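Local coordinates for uncharacterized protein (Anabaena variabilis, PDB 3OT2) that is of unknown function but is a putative nuclease of the Uma2 (DUF820) family, assigned to the PD-(D/E)XK restriction endonuclease-like clan, at residues I10-F15 and S25-G30; D143-F148 and D181-L186; L103-W108 and H132-G137; S55-Q60 and S170-L175. All coordinates share one frame; numbering follows the deposited sequence.

Contacts 2, 3 and 4 are grouped around the six-stranded mixed sheet, whereas contact 1 lies off to one side with the butanediol site. Contacts 3 and 4 touch directly, with centres about 17 Å apart: Trp108 CZ3 lies 3.9 Å from Ala172 CB, and Asp107 CB lies 3.9 Å from Phe171 CE2. In the chain, contact 3 is nested within the loop that contact 4 closes. Contacts 2 and 3 join the same sheet through its neighbouring strands 146-150 and 136-141, and their nearest atoms are about 4 Å apart. Contact 1, which supplies Phe15 and Ser25 to the ligand pocket, is centred about 19 Å from contact 3 and about 34 Å from contact 4.

Contact 1: residues I10-F15 and S25-G30; sequences ITLDEF and SEYIEG. With BU1 (1,4-butanediol), chain E.
Tyr27 and Phe15 run alongside one another in opposed senses, their ring planes inclined by 34° and their centroids 5.3 Å apart, a geometry that is neither a stack nor an edge-to-face pair. The closer overlap involves an aliphatic carbon: Tyr27 CB lies over the centre of the Phe15 ring, 3.5 Å from its centroid, as a CH-pi contact. Tyr27 CG, anti to the backbone N (chi1 180°), is carried toward Leu12, and the phenol ring beyond it is enclosed from two sides, with Leu12 CA over one face toward the rim and Gly30 N over the opposite face. Leu12 CD1 also touches Tyr27 CD2 at 3.8 Å, while Ile10 CG2 packs on Tyr27 CE1 at the same separation.

At its tip, Tyr27 OH donates to Ile10 O over 2.7 Å, with the donor tilted 23° from the carbonyl plane. A water donates to that carbonyl as well, so Ile10 O accepts twice just before the helix. The helix starts with a capping box: Glu14 N donates to Thr11 OG1 at 3.2 Å, and the return bond from Thr11 N to Glu14 OE1 is weak. Phe15 CZ reaches Ser25 O at the ring edge and lies 3.5 Å from C4 of the butanediol. The packing thus joins a capped helical turn to a beta-hairpin strand and forms part of the wall of the butanediol pocket.

Contact 2: residues D143-F148 and D181-L186; sequences DEQTVF and DLFSWL. With ACT (acetate ion), chain C; EDO (1,2-ethanediol), chain L.
Phe183 has CG anti to its carbonyl carbon (chi1 -61°), and its ring meets Gln145, whose CG is likewise anti to the carbonyl carbon before the chain runs on extended. The two side chains lie next to each other but head opposite ways. Gln145 belongs to a G1 beta bulge, in which it and Thr146 both face Asp141 at the turn between strands 136-141 and 146-150. The contact therefore packs the C-terminal helix 179-183 against a bulged hairpin of the mixed sheet.

The bulge presents backbone to the aromatic ring. Gln145 CA sits over the centre of one face, 3.5 Å from the centroid and 11° off the ring normal, a CH-pi contact, and Gln145 C approaches Phe183 CE2 to 3.4 Å. Leu182 CD2 covers the opposite face toward the rim. One residue into the strand, Val147 CG2 touches Leu182 CD1 at 3.6 Å, the two side chains crossing at a slant, and also meets Phe183 CZ. No hydrogen bond spans the two segments, so the join rests on apolar and CH-pi packing.

Thr146 OG1 donates to Glu144 O from above the carbonyl plane and is also hydrogen-bonded to Lys124 of the second subunit. At the other end of the turn, Asp143 N donates to O of an acetate, probably from the crystallisation liquor, at 2.9 Å with an N-H...O angle of 164°.

Contact 3: residues L103-W108 and H132-G137; sequences LIAPDW and HGTQMG
Asp107 O receives two backbone donors, Gln135 N at 2.8 Å and Met136 N at 3.2 Å; the second bond lies in the carbonyl plane, while the first donor is tilted 30° from it. The Asp107 and Gln135 side chains run alongside each other in one direction. Gln135 NE2 donates to Asp107 OD1 on its anti side at 2.9 Å, from 33° out of the carboxylate plane, with carboxylate and amide planes 85° apart. One residue earlier, Thr134 OG1 donates to Pro106 O over 2.7 Å, and Ala105 CB packs against that hydroxyl oxygen at 3.4 Å. Met136 SE lies obliquely 4.7 Å from the five-membered ring centroid of Trp108, a Met-aromatic contact made by selenomethionine.

Farther out, Asp107 OD2 forms a salt bridge with Arg89 and accepts from Ile86 N, so two partners fix the carboxylate's rotation. Asp107 and Trp108 face Val84 as a classic beta bulge. Trp108 and Met136 form a parallel bridge between the first residues of strands 108-112 and 136-141, which helix 119-131 links as a beta-alpha-beta crossover.

Contact 4: residues S55-Q60 and S170-L175; sequences SVVKPQ and SFASEL
Val56 meets the turn with both methyl groups. CG1, anti to the backbone N (chi1 173°), lies 3.8 Å from Leu175 N and 3.9 Å from Glu174 CB, while CG2 touches Leu175 CB at 4.1 Å. Its side chain crosses those of Glu174 and Leu175 at about a right angle. Glu174 makes its contact with CB; beyond it the chain bends at chi2 and carries the carboxylate off from Val56. The partner backbone is a type I beta turn from Ala172 to Leu175, closed by Leu175 N donating to Ala172 O at 2.8 Å. This turn, in the connection between strand 157-159 and helix 179-183, packs against the C-terminal end of helix 40-57.

On the next residue, Val57 CG1 is anti to the carbonyl carbon and rests against two adjoining atoms, Ala172 CB and Phe171 CD1, 4.0 Å from each. Phe171 holds CG between its backbone N and carbonyl carbon (chi1 67°), which puts CG on the side of Val57, whose CG1 meets the ring in plane, at the edge. The ring also packs on Val84 and Ile86 of strand 82-86.

Contact 1: residues I10-F15 and S25-G30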
loop_
_atom_site.group_PDB
_atom_site.type_symbol
_atom_site.label_atom_id
_atom_site.label_comp_id
_atom_site.label_asym_id
_atom_site.label_seq_id
_atom_site.Cartn_x
_atom_site.Cartn_y
_atom_site.Cartn_z
ATOM N N ILE A 10 17.966 -13.381 -15.906
ATOM C CA ILE A 10 17.879 -14.707 -15.287
ATOM C C ILE A 10 16.414 -15.199 -15.256
ATOM O O ILE A 10 15.492 -14.399 -15.073
ATOM C CB ILE A 10 18.521 -14.665 -13.863
ATOM C CG1 ILE A 10 18.653 -16.059 -13.236
ATOM C CG2 ILE A 10 17.830 -13.665 -12.914
ATOM C CD1 ILE A 10 19.921 -16.259 -12.461
ATOM N N THR A 11 16.213 -16.517 -15.449
ATOM C CA THR A 11 14.888 -17.149 -15.394
ATOM C C THR A 11 14.650 -17.668 -13.987
ATOM O O THR A 11 15.601 -17.754 -13.202
ATOM C CB THR A 11 14.745 -18.293 -16.424
ATOM O OG1 THR A 11 15.607 -19.378 -16.073
ATOM C CG2 THR A 11 14.973 -17.845 -17.857
ATOM N N LEU A 12 13.394 -18.052 -13.680
ATOM C CA LEU A 12 13.051 -18.609 -12.374
ATOM C C LEU A 12 13.777 -19.960 -12.169
ATOM O O LEU A 12 14.382 -20.153 -11.121
ATOM C CB LEU A 12 11.522 -18.747 -12.216
ATOM C CG LEU A 12 11.016 -19.456 -10.952
ATOM C CD1 LEU A 12 11.408 -18.715 -9.684
ATOM C CD2 LEU A 12 9.528 -19.655 -11.001
ATOM N N ASP A 13 13.770 -20.851 -13.187
ATOM C CA ASP A 13 14.430 -22.169 -13.146
ATOM C C ASP A 13 15.924 -22.031 -12.842
ATOM O O ASP A 13 16.443 -22.778 -12.012
ATOM C CB ASP A 13 14.216 -22.946 -14.464
ATOM C CG ASP A 13 12.783 -23.407 -14.707
ATOM O OD1 ASP A 13 12.050 -23.663 -13.704
ATOM O OD2 ASP A 13 12.400 -23.555 -15.893
ATOM N N GLU A 14 16.591 -21.037 -13.471
ATOM C CA GLU A 14 18.001 -20.714 -13.244
ATOM C C GLU A 14 18.195 -20.175 -11.818
ATOM O O GLU A 14 19.106 -20.620 -11.124
ATOM C CB GLU A 14 18.506 -19.693 -14.279
ATOM C CG GLU A 14 18.782 -20.280 -15.656
ATOM C CD GLU A 14 18.872 -19.286 -16.801
ATOM O OE1 GLU A 14 19.071 -18.076 -16.541
ATOM O OE2 GLU A 14 18.759 -19.725 -17.969
ATOM N N PHE A 15 17.315 -19.251 -11.375
ATOM C CA PHE A 15 17.365 -18.658 -10.028
ATOM C C PHE A 15 17.308 -19.730 -8.932
ATOM O O PHE A 15 18.034 -19.628 -7.945
ATOM C CB PHE A 15 16.218 -17.629 -9.819
ATOM C CG PHE A 15 16.023 -17.210 -8.372
ATOM C CD1 PHE A 15 16.815 -16.219 -7.807
ATOM C CD2 PHE A 15 15.072 -17.839 -7.567
ATOM C CE1 PHE A 15 16.661 -15.865 -6.459
ATOM C CE2 PHE A 15 14.930 -17.489 -6.216
ATOM C CZ PHE A 15 15.720 -16.500 -5.678
ATOM N N SER A 25 17.077 -14.358 -0.681
ATOM C CA SER A 25 16.860 -13.667 -1.940
ATOM C C SER A 25 15.516 -14.056 -2.541
ATOM O O SER A 25 15.124 -15.232 -2.534
ATOM C CB SER A 25 17.982 -13.960 -2.926
ATOM O OG SER A 25 19.199 -13.423 -2.440
ATOM N N GLU A 26 14.822 -13.057 -3.064
ATOM C CA GLU A 26 13.553 -13.240 -3.737
ATOM C C GLU A 26 13.738 -13.008 -5.216
ATOM O O GLU A 26 14.633 -12.255 -5.621
ATOM C CB GLU A 26 12.480 -12.298 -3.173
ATOM C CG GLU A 26 12.174 -12.535 -1.707
ATOM C CD GLU A 26 11.011 -11.731 -1.156
ATOM O OE1 GLU A 26 11.065 -10.486 -1.226
ATOM O OE2 GLU A 26 10.068 -12.334 -0.601
ATOM N N TYR A 27 12.927 -13.689 -6.023
ATOM C CA TYR A 27 12.906 -13.539 -7.479
ATOM C C TYR A 27 11.541 -12.942 -7.822
ATOM O O TYR A 27 10.513 -13.627 -7.730
ATOM C CB TYR A 27 13.189 -14.873 -8.186
ATOM C CG TYR A 27 13.173 -14.779 -9.696
ATOM C CD1 TYR A 27 14.322 -14.442 -10.408
ATOM C CD2 TYR A 27 12.020 -15.070 -10.418
ATOM C CE1 TYR A 27 14.318 -14.373 -11.803
ATOM C CE2 TYR A 27 12.003 -15.006 -11.809
ATOM C CZ TYR A 27 13.159 -14.669 -12.498
ATOM O OH TYR A 27 13.126 -14.583 -13.867
ATOM N N ILE A 28 11.529 -11.624 -8.112
ATOM C CA ILE A 28 10.308 -10.852 -8.349
ATOM C C ILE A 28 10.415 -10.133 -9.667
ATOM O O ILE A 28 11.340 -9.340 -9.853
ATOM C CB ILE A 28 10.050 -9.845 -7.196
ATOM C CG1 ILE A 28 10.125 -10.516 -5.801
ATOM C CG2 ILE A 28 8.700 -9.131 -7.404
ATOM C CD1 ILE A 28 10.477 -9.589 -4.687
ATOM N N GLU A 29 9.463 -10.399 -10.573
ATOM C CA GLU A 29 9.379 -9.760 -11.900
ATOM C C GLU A 29 10.717 -9.868 -12.666
ATOM O O GLU A 29 11.155 -8.912 -13.311
ATOM C CB GLU A 29 8.934 -8.287 -11.760
ATOM C CG GLU A 29 7.569 -8.141 -11.098
ATOM C CD GLU A 29 7.073 -6.732 -10.849
ATOM O OE1 GLU A 29 7.917 -5.836 -10.615
ATOM O OE2 GLU A 29 5.836 -6.541 -10.798
ATOM N N GLY A 30 11.360 -11.026 -12.556
ATOM C CA GLY A 30 12.629 -11.313 -13.220
ATOM C C GLY A 30 13.875 -10.758 -12.555
ATOM O O GLY A 30 14.973 -10.954 -13.075
HETATM C C1 BU1 E . 16.600 -21.605 -3.750
HETATM C C2 BU1 E . 16.973 -20.298 -4.453
HETATM C C3 BU1 E . 17.898 -19.552 -3.491
HETATM C C4 BU1 E . 18.357 -18.243 -4.100
HETATM O O5 BU1 E . 15.925 -22.438 -4.684
HETATM O O6 BU1 E . 19.133 -17.578 -3.081
HETATM O O HOH W 1 14.566 -11.669 -16.324
#

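Contact 2: residues D143-F148 and D181-L186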
loop_
_atom_site.group_PDB
_atom_site.type_symbol
_atom_site.label_atom_id
_atom_site.label_comp_id
_atom_site.label_asym_id
_atom_site.label_seq_id
_atom_site.Cartn_x
_atom_site.Cartn_y
_atom_site.Cartn_z
ATOM N N ASP A 143 6.277 0.957 12.998
ATOM C CA ASP A 143 6.429 2.378 13.254
ATOM C C ASP A 143 5.104 3.116 13.315
ATOM O O ASP A 143 4.946 3.993 14.157
ATOM C CB ASP A 143 7.344 3.046 12.207
ATOM C CG ASP A 143 8.830 2.712 12.315
ATOM O OD1 ASP A 143 9.250 2.146 13.355
ATOM O OD2 ASP A 143 9.566 2.993 11.350
ATOM N N GLU A 144 4.164 2.784 12.431
ATOM C CA GLU A 144 2.873 3.456 12.406
ATOM C C GLU A 144 1.833 2.698 13.212
ATOM O O GLU A 144 0.678 3.116 13.216
ATOM C CB GLU A 144 2.386 3.629 10.954
ATOM C CG GLU A 144 3.306 4.486 10.098
ATOM C CD GLU A 144 2.978 5.959 9.993
ATOM O OE1 GLU A 144 1.995 6.406 10.626
ATOM O OE2 GLU A 144 3.700 6.663 9.254
ATOM N N GLN A 145 2.210 1.560 13.846
ATOM C CA GLN A 145 1.293 0.687 14.624
ATOM C C GLN A 145 0.001 0.471 13.818
ATOM O O GLN A 145 -1.117 0.690 14.283
ATOM C CB GLN A 145 1.017 1.267 16.022
ATOM C CG GLN A 145 2.286 1.315 16.885
ATOM C CD GLN A 145 2.064 1.923 18.245
ATOM O OE1 GLN A 145 1.078 1.654 18.926
ATOM N NE2 GLN A 145 3.016 2.706 18.695
ATOM N N THR A 146 0.187 0.065 12.563
ATOM C CA THR A 146 -0.881 -0.108 11.617
ATOM C C THR A 146 -0.774 -1.465 10.963
ATOM O O THR A 146 0.328 -1.985 10.764
ATOM C CB THR A 146 -0.793 1.030 10.549
ATOM O OG1 THR A 146 -1.041 2.289 11.183
ATOM C CG2 THR A 146 -1.777 0.839 9.364
ATOM N N VAL A 147 -1.931 -2.043 10.653
ATOM C CA VAL A 147 -1.998 -3.264 9.866
ATOM C C VAL A 147 -2.893 -2.999 8.651
ATOM O O VAL A 147 -4.038 -2.563 8.809
ATOM C CB VAL A 147 -2.440 -4.537 10.639
ATOM C CG1 VAL A 147 -2.377 -5.757 9.719
ATOM C CG2 VAL A 147 -1.563 -4.760 11.880
ATOM N N PHE A 148 -2.369 -3.274 7.446
ATOM C CA PHE A 148 -3.176 -3.253 6.227
ATOM C C PHE A 148 -3.608 -4.670 5.975
ATOM O O PHE A 148 -2.773 -5.585 6.041
ATOM C CB PHE A 148 -2.417 -2.700 5.015
ATOM C CG PHE A 148 -2.071 -1.233 5.073
ATOM C CD1 PHE A 148 -3.053 -0.265 4.931
ATOM C CD2 PHE A 148 -0.759 -0.821 5.267
ATOM C CE1 PHE A 148 -2.727 1.101 4.954
ATOM C CE2 PHE A 148 -0.430 0.549 5.261
ATOM C CZ PHE A 148 -1.420 1.493 5.104
ATOM N N ASP A 181 -2.509 -5.251 21.386
ATOM C CA ASP A 181 -1.847 -6.515 21.717
ATOM C C ASP A 181 -0.680 -6.782 20.783
ATOM O O ASP A 181 0.388 -7.184 21.246
ATOM C CB ASP A 181 -2.825 -7.712 21.662
ATOM C CG ASP A 181 -3.823 -7.805 22.810
ATOM O OD1 ASP A 181 -3.580 -7.179 23.864
ATOM O OD2 ASP A 181 -4.853 -8.505 22.647
ATOM N N LEU A 182 -0.884 -6.570 19.474
ATOM C CA LEU A 182 0.150 -6.798 18.481
ATOM C C LEU A 182 1.392 -5.946 18.757
ATOM O O LEU A 182 2.494 -6.479 18.824
ATOM C CB LEU A 182 -0.394 -6.461 17.078
ATOM C CG LEU A 182 0.148 -7.242 15.873
ATOM C CD1 LEU A 182 -0.606 -6.845 14.622
ATOM C CD2 LEU A 182 1.617 -7.008 15.647
ATOM N N PHE A 183 1.223 -4.628 18.884
ATOM C CA PHE A 183 2.361 -3.727 19.035
ATOM C C PHE A 183 2.915 -3.703 20.483
ATOM O O PHE A 183 4.035 -3.237 20.685
ATOM C CB PHE A 183 2.039 -2.331 18.463
ATOM C CG PHE A 183 1.732 -2.471 16.978
ATOM C CD1 PHE A 183 2.737 -2.781 16.069
ATOM C CD2 PHE A 183 0.422 -2.395 16.505
ATOM C CE1 PHE A 183 2.441 -3.003 14.712
ATOM C CE2 PHE A 183 0.129 -2.619 15.145
ATOM C CZ PHE A 183 1.140 -2.928 14.261
ATOM N N SER A 184 2.233 -4.353 21.441
ATOM C CA SER A 184 2.765 -4.521 22.801
ATOM C C SER A 184 3.949 -5.522 22.773
ATOM O O SER A 184 4.747 -5.581 23.717
ATOM C CB SER A 184 1.684 -5.010 23.767
ATOM O OG SER A 184 1.419 -6.394 23.588
ATOM N N TRP A 185 4.053 -6.314 21.683
ATOM C CA TRP A 185 5.134 -7.288 21.521
ATOM C C TRP A 185 6.484 -6.583 21.323
ATOM O O TRP A 185 7.520 -7.250 21.347
ATOM C CB TRP A 185 4.846 -8.234 20.345
ATOM C CG TRP A 185 3.569 -9.029 20.474
ATOM C CD1 TRP A 185 2.904 -9.352 21.625
ATOM C CD2 TRP A 185 2.845 -9.652 19.402
ATOM N NE1 TRP A 185 1.796 -10.122 21.330
ATOM C CE2 TRP A 185 1.738 -10.321 19.974
ATOM C CE3 TRP A 185 3.046 -9.741 18.012
ATOM C CZ2 TRP A 185 0.847 -11.081 19.210
ATOM C CZ3 TRP A 185 2.133 -10.459 17.246
ATOM C CH2 TRP A 185 1.044 -11.111 17.842
ATOM N N LEU A 186 6.468 -5.235 21.171
ATOM C CA LEU A 186 7.649 -4.386 21.055
ATOM C C LEU A 186 8.188 -3.992 22.429
ATOM O O LEU A 186 9.339 -3.532 22.542
ATOM C CB LEU A 186 7.312 -3.117 20.257
ATOM C CG LEU A 186 6.960 -3.307 18.765
ATOM C CD1 LEU A 186 6.590 -1.967 18.109
ATOM C CD2 LEU A 186 8.099 -3.953 18.003
HETATM C C ACT C . 8.377 0.632 9.761
HETATM O O ACT C . 7.918 0.155 10.786
HETATM O OXT ACT C . 7.667 1.419 9.052
HETATM C CH3 ACT C . 9.818 0.343 9.419
HETATM C C1 EDO L . -1.136 8.417 10.935
HETATM O O1 EDO L . -2.474 8.876 11.178
HETATM C C2 EDO L . -0.983 8.052 9.466
HETATM O O2 EDO L . -0.335 6.769 9.374
#

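Contact 3: residues L103-W108 and H132-G137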
loop_
_atom_site.group_PDB
_atom_site.type_symbol
_atom_site.label_atom_id
_atom_site.label_comp_id
_atom_site.label_asym_id
_atom_site.label_seq_id
_atom_site.Cartn_x
_atom_site.Cartn_y
_atom_site.Cartn_z
ATOM N N LEU A 103 5.518 -25.094 -3.761
ATOM C CA LEU A 103 5.270 -24.524 -5.086
ATOM C C LEU A 103 3.881 -23.873 -5.171
ATOM O O LEU A 103 3.301 -23.753 -6.255
ATOM C CB LEU A 103 5.449 -25.605 -6.177
ATOM C CG LEU A 103 6.853 -26.219 -6.302
ATOM C CD1 LEU A 103 6.831 -27.431 -7.217
ATOM C CD2 LEU A 103 7.867 -25.196 -6.797
ATOM N N ILE A 104 3.372 -23.400 -4.024
ATOM C CA ILE A 104 2.032 -22.822 -3.919
ATOM C C ILE A 104 2.042 -21.563 -3.040
ATOM O O ILE A 104 2.958 -21.357 -2.250
ATOM C CB ILE A 104 1.014 -23.879 -3.373
ATOM C CG1 ILE A 104 1.501 -24.527 -2.053
ATOM C CG2 ILE A 104 0.656 -24.954 -4.441
ATOM C CD1 ILE A 104 0.410 -25.122 -1.232
ATOM N N ALA A 105 1.005 -20.737 -3.180
ATOM C CA ALA A 105 0.836 -19.513 -2.417
ATOM C C ALA A 105 0.350 -19.839 -0.991
ATOM O O ALA A 105 -0.450 -20.768 -0.842
ATOM C CB ALA A 105 -0.147 -18.588 -3.124
ATOM N N PRO A 106 0.776 -19.087 0.059
ATOM C CA PRO A 106 0.238 -19.361 1.415
ATOM C C PRO A 106 -1.256 -19.070 1.493
ATOM O O PRO A 106 -1.766 -18.304 0.687
ATOM C CB PRO A 106 1.012 -18.391 2.329
ATOM C CG PRO A 106 2.102 -17.802 1.486
ATOM C CD PRO A 106 1.676 -17.917 0.053
ATOM N N ASP A 107 -1.961 -19.632 2.474
ATOM C CA ASP A 107 -3.368 -19.270 2.668
ATOM C C ASP A 107 -3.440 -17.884 3.292
ATOM O O ASP A 107 -4.368 -17.120 3.048
ATOM C CB ASP A 107 -4.056 -20.311 3.570
ATOM C CG ASP A 107 -4.316 -21.570 2.801
ATOM O OD1 ASP A 107 -5.299 -21.591 2.025
ATOM O OD2 ASP A 107 -3.459 -22.491 2.864
ATOM N N TRP A 108 -2.428 -17.549 4.078
ATOM C CA TRP A 108 -2.336 -16.282 4.780
ATOM C C TRP A 108 -0.869 -15.843 4.810
ATOM O O TRP A 108 -0.011 -16.582 5.308
ATOM C CB TRP A 108 -2.937 -16.449 6.193
ATOM C CG TRP A 108 -2.922 -15.249 7.107
ATOM C CD1 TRP A 108 -2.793 -13.928 6.762
ATOM C CD2 TRP A 108 -3.175 -15.278 8.520
ATOM N NE1 TRP A 108 -2.877 -13.140 7.893
ATOM C CE2 TRP A 108 -3.138 -13.947 8.981
ATOM C CE3 TRP A 108 -3.406 -16.319 9.456
ATOM C CZ2 TRP A 108 -3.322 -13.624 10.338
ATOM C CZ3 TRP A 108 -3.603 -15.991 10.796
ATOM C CH2 TRP A 108 -3.539 -14.666 11.227
ATOM N N HIS A 132 -2.722 -15.671 -6.802
ATOM C CA HIS A 132 -2.500 -17.110 -6.927
ATOM C C HIS A 132 -3.152 -17.935 -5.816
ATOM O O HIS A 132 -2.733 -19.063 -5.570
ATOM C CB HIS A 132 -0.994 -17.380 -7.058
ATOM C CG HIS A 132 -0.474 -16.845 -8.358
ATOM N ND1 HIS A 132 -0.621 -17.559 -9.547
ATOM C CD2 HIS A 132 0.066 -15.637 -8.645
ATOM C CE1 HIS A 132 -0.122 -16.786 -10.498
ATOM N NE2 HIS A 132 0.301 -15.618 -10.011
ATOM N N GLY A 133 -4.209 -17.393 -5.211
ATOM C CA GLY A 133 -5.021 -18.119 -4.239
ATOM C C GLY A 133 -4.937 -17.781 -2.768
ATOM O O GLY A 133 -5.658 -18.382 -1.975
ATOM N N THR A 134 -4.051 -16.857 -2.361
ATOM C CA THR A 134 -3.942 -16.510 -0.939
ATOM C C THR A 134 -5.281 -15.921 -0.469
ATOM O O THR A 134 -5.900 -15.133 -1.182
ATOM C CB THR A 134 -2.754 -15.585 -0.716
ATOM O OG1 THR A 134 -1.569 -16.306 -1.074
ATOM C CG2 THR A 134 -2.631 -15.091 0.727
ATOM N N GLN A 135 -5.743 -16.348 0.718
ATOM C CA GLN A 135 -7.004 -15.868 1.274
ATOM C C GLN A 135 -6.834 -14.492 1.864
ATOM O O GLN A 135 -7.751 -13.688 1.786
ATOM C CB GLN A 135 -7.546 -16.814 2.370
ATOM C CG GLN A 135 -7.633 -18.294 1.980
ATOM C CD GLN A 135 -8.165 -19.143 3.119
ATOM O OE1 GLN A 135 -8.973 -18.697 3.958
ATOM N NE2 GLN A 135 -7.763 -20.422 3.145
HETATM N N MSE A 136 -5.705 -14.236 2.528
HETATM C CA MSE A 136 -5.500 -12.948 3.190
HETATM C C MSE A 136 -4.037 -12.575 3.260
HETATM O O MSE A 136 -3.172 -13.427 3.459
HETATM C CB MSE A 136 -6.083 -12.979 4.634
HETATM C CG MSE A 136 -5.957 -11.616 5.359
HETATM SE SE MSE A 136 -6.762 -11.637 7.122
HETATM C CE MSE A 136 -8.641 -11.533 6.613
ATOM N N GLY A 137 -3.789 -11.279 3.150
ATOM C CA GLY A 137 -2.475 -10.699 3.358
ATOM C C GLY A 137 -2.539 -9.695 4.488
ATOM O O GLY A 137 -3.530 -8.974 4.625
HETATM O O HOH W 2 -0.931 -21.322 -5.342
#

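Contact 4: residues S55-Q60 and S170-L175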
loop_
_atom_site.group_PDB
_atom_site.type_symbol
_atom_site.label_atom_id
_atom_site.label_comp_id
_atom_site.label_asym_id
_atom_site.label_seq_id
_atom_site.Cartn_x
_atom_site.Cartn_y
_atom_site.Cartn_z
ATOM N N SER A 55 -0.366 -21.342 18.210
ATOM C CA SER A 55 -1.062 -21.752 19.440
ATOM C C SER A 55 -2.566 -21.955 19.162
ATOM O O SER A 55 -3.179 -22.817 19.770
ATOM C CB SER A 55 -0.852 -20.730 20.559
ATOM O OG SER A 55 -1.622 -19.564 20.315
ATOM N N VAL A 56 -3.111 -21.210 18.189
ATOM C CA VAL A 56 -4.517 -21.250 17.766
ATOM C C VAL A 56 -4.766 -22.331 16.687
ATOM O O VAL A 56 -5.755 -23.063 16.800
ATOM C CB VAL A 56 -4.986 -19.836 17.287
ATOM C CG1 VAL A 56 -6.398 -19.880 16.670
ATOM C CG2 VAL A 56 -4.956 -18.837 18.441
ATOM N N VAL A 57 -3.906 -22.455 15.668
ATOM C CA VAL A 57 -4.206 -23.384 14.560
ATOM C C VAL A 57 -3.473 -24.744 14.570
ATOM O O VAL A 57 -3.966 -25.670 13.928
ATOM C CB VAL A 57 -4.007 -22.708 13.175
ATOM C CG1 VAL A 57 -5.007 -21.570 12.978
ATOM C CG2 VAL A 57 -2.556 -22.243 12.957
ATOM N N LYS A 58 -2.304 -24.866 15.218
ATOM C CA LYS A 58 -1.545 -26.115 15.168
ATOM C C LYS A 58 -2.126 -27.249 16.044
ATOM O O LYS A 58 -2.146 -28.363 15.523
ATOM C CB LYS A 58 -0.065 -25.889 15.526
ATOM C CG LYS A 58 0.905 -26.550 14.563
ATOM C CD LYS A 58 2.357 -26.190 14.876
ATOM C CE LYS A 58 2.941 -27.172 15.841
ATOM N NZ LYS A 58 4.382 -26.927 16.044
ATOM N N PRO A 59 -2.605 -27.053 17.316
ATOM C CA PRO A 59 -3.082 -28.217 18.107
ATOM C C PRO A 59 -4.135 -29.106 17.421
ATOM O O PRO A 59 -3.984 -30.322 17.478
ATOM C CB PRO A 59 -3.676 -27.580 19.363
ATOM C CG PRO A 59 -2.927 -26.290 19.519
ATOM C CD PRO A 59 -2.652 -25.811 18.124
ATOM N N GLN A 60 -5.151 -28.532 16.761
ATOM C CA GLN A 60 -6.191 -29.330 16.105
ATOM C C GLN A 60 -5.899 -29.557 14.624
ATOM O O GLN A 60 -6.796 -29.935 13.865
ATOM C CB GLN A 60 -7.562 -28.698 16.277
ATOM C CG GLN A 60 -7.996 -28.702 17.719
ATOM C CD GLN A 60 -9.027 -27.651 17.924
ATOM O OE1 GLN A 60 -10.225 -27.935 17.978
ATOM N NE2 GLN A 60 -8.592 -26.396 17.946
ATOM N N SER A 170 -10.959 -17.162 8.120
ATOM C CA SER A 170 -11.944 -17.901 8.913
ATOM C C SER A 170 -11.342 -19.176 9.571
ATOM O O SER A 170 -11.759 -19.506 10.689
ATOM C CB SER A 170 -13.194 -18.223 8.097
ATOM O OG SER A 170 -12.864 -19.011 6.966
ATOM N N PHE A 171 -10.321 -19.827 8.962
ATOM C CA PHE A 171 -9.730 -21.005 9.624
ATOM C C PHE A 171 -9.046 -20.601 10.955
ATOM O O PHE A 171 -8.901 -21.450 11.830
ATOM C CB PHE A 171 -8.721 -21.741 8.714
ATOM C CG PHE A 171 -7.449 -20.971 8.388
ATOM C CD1 PHE A 171 -6.367 -20.968 9.272
ATOM C CD2 PHE A 171 -7.312 -20.300 7.169
ATOM C CE1 PHE A 171 -5.181 -20.296 8.949
ATOM C CE2 PHE A 171 -6.098 -19.668 6.826
ATOM C CZ PHE A 171 -5.055 -19.653 7.725
ATOM N N ALA A 172 -8.625 -19.317 11.098
ATOM C CA ALA A 172 -7.972 -18.832 12.308
ATOM C C ALA A 172 -8.905 -17.930 13.157
ATOM O O ALA A 172 -8.420 -17.206 14.028
ATOM C CB ALA A 172 -6.703 -18.057 11.916
ATOM N N SER A 173 -10.234 -18.007 12.940
ATOM C CA SER A 173 -11.237 -17.143 13.596
ATOM C C SER A 173 -11.187 -17.153 15.138
ATOM O O SER A 173 -11.687 -16.204 15.738
ATOM C CB SER A 173 -12.648 -17.493 13.134
ATOM O OG SER A 173 -13.033 -18.759 13.630
ATOM N N GLU A 174 -10.587 -18.181 15.775
ATOM C CA GLU A 174 -10.454 -18.201 17.247
ATOM C C GLU A 174 -9.390 -17.195 17.731
ATOM O O GLU A 174 -9.349 -16.876 18.918
ATOM C CB GLU A 174 -10.115 -19.602 17.752
ATOM C CG GLU A 174 -11.292 -20.552 17.633
ATOM C CD GLU A 174 -12.532 -20.092 18.381
ATOM O OE1 GLU A 174 -12.443 -19.876 19.609
ATOM O OE2 GLU A 174 -13.562 -19.843 17.719
ATOM N N LEU A 175 -8.530 -16.700 16.810
ATOM C CA LEU A 175 -7.522 -15.697 17.164
ATOM C C LEU A 175 -8.154 -14.311 17.226
ATOM O O LEU A 175 -8.611 -13.795 16.199
ATOM C CB LEU A 175 -6.347 -15.700 16.169
ATOM C CG LEU A 175 -5.256 -14.631 16.404
ATOM C CD1 LEU A 175 -4.661 -14.741 17.840
ATOM C CD2 LEU A 175 -4.173 -14.709 15.340
#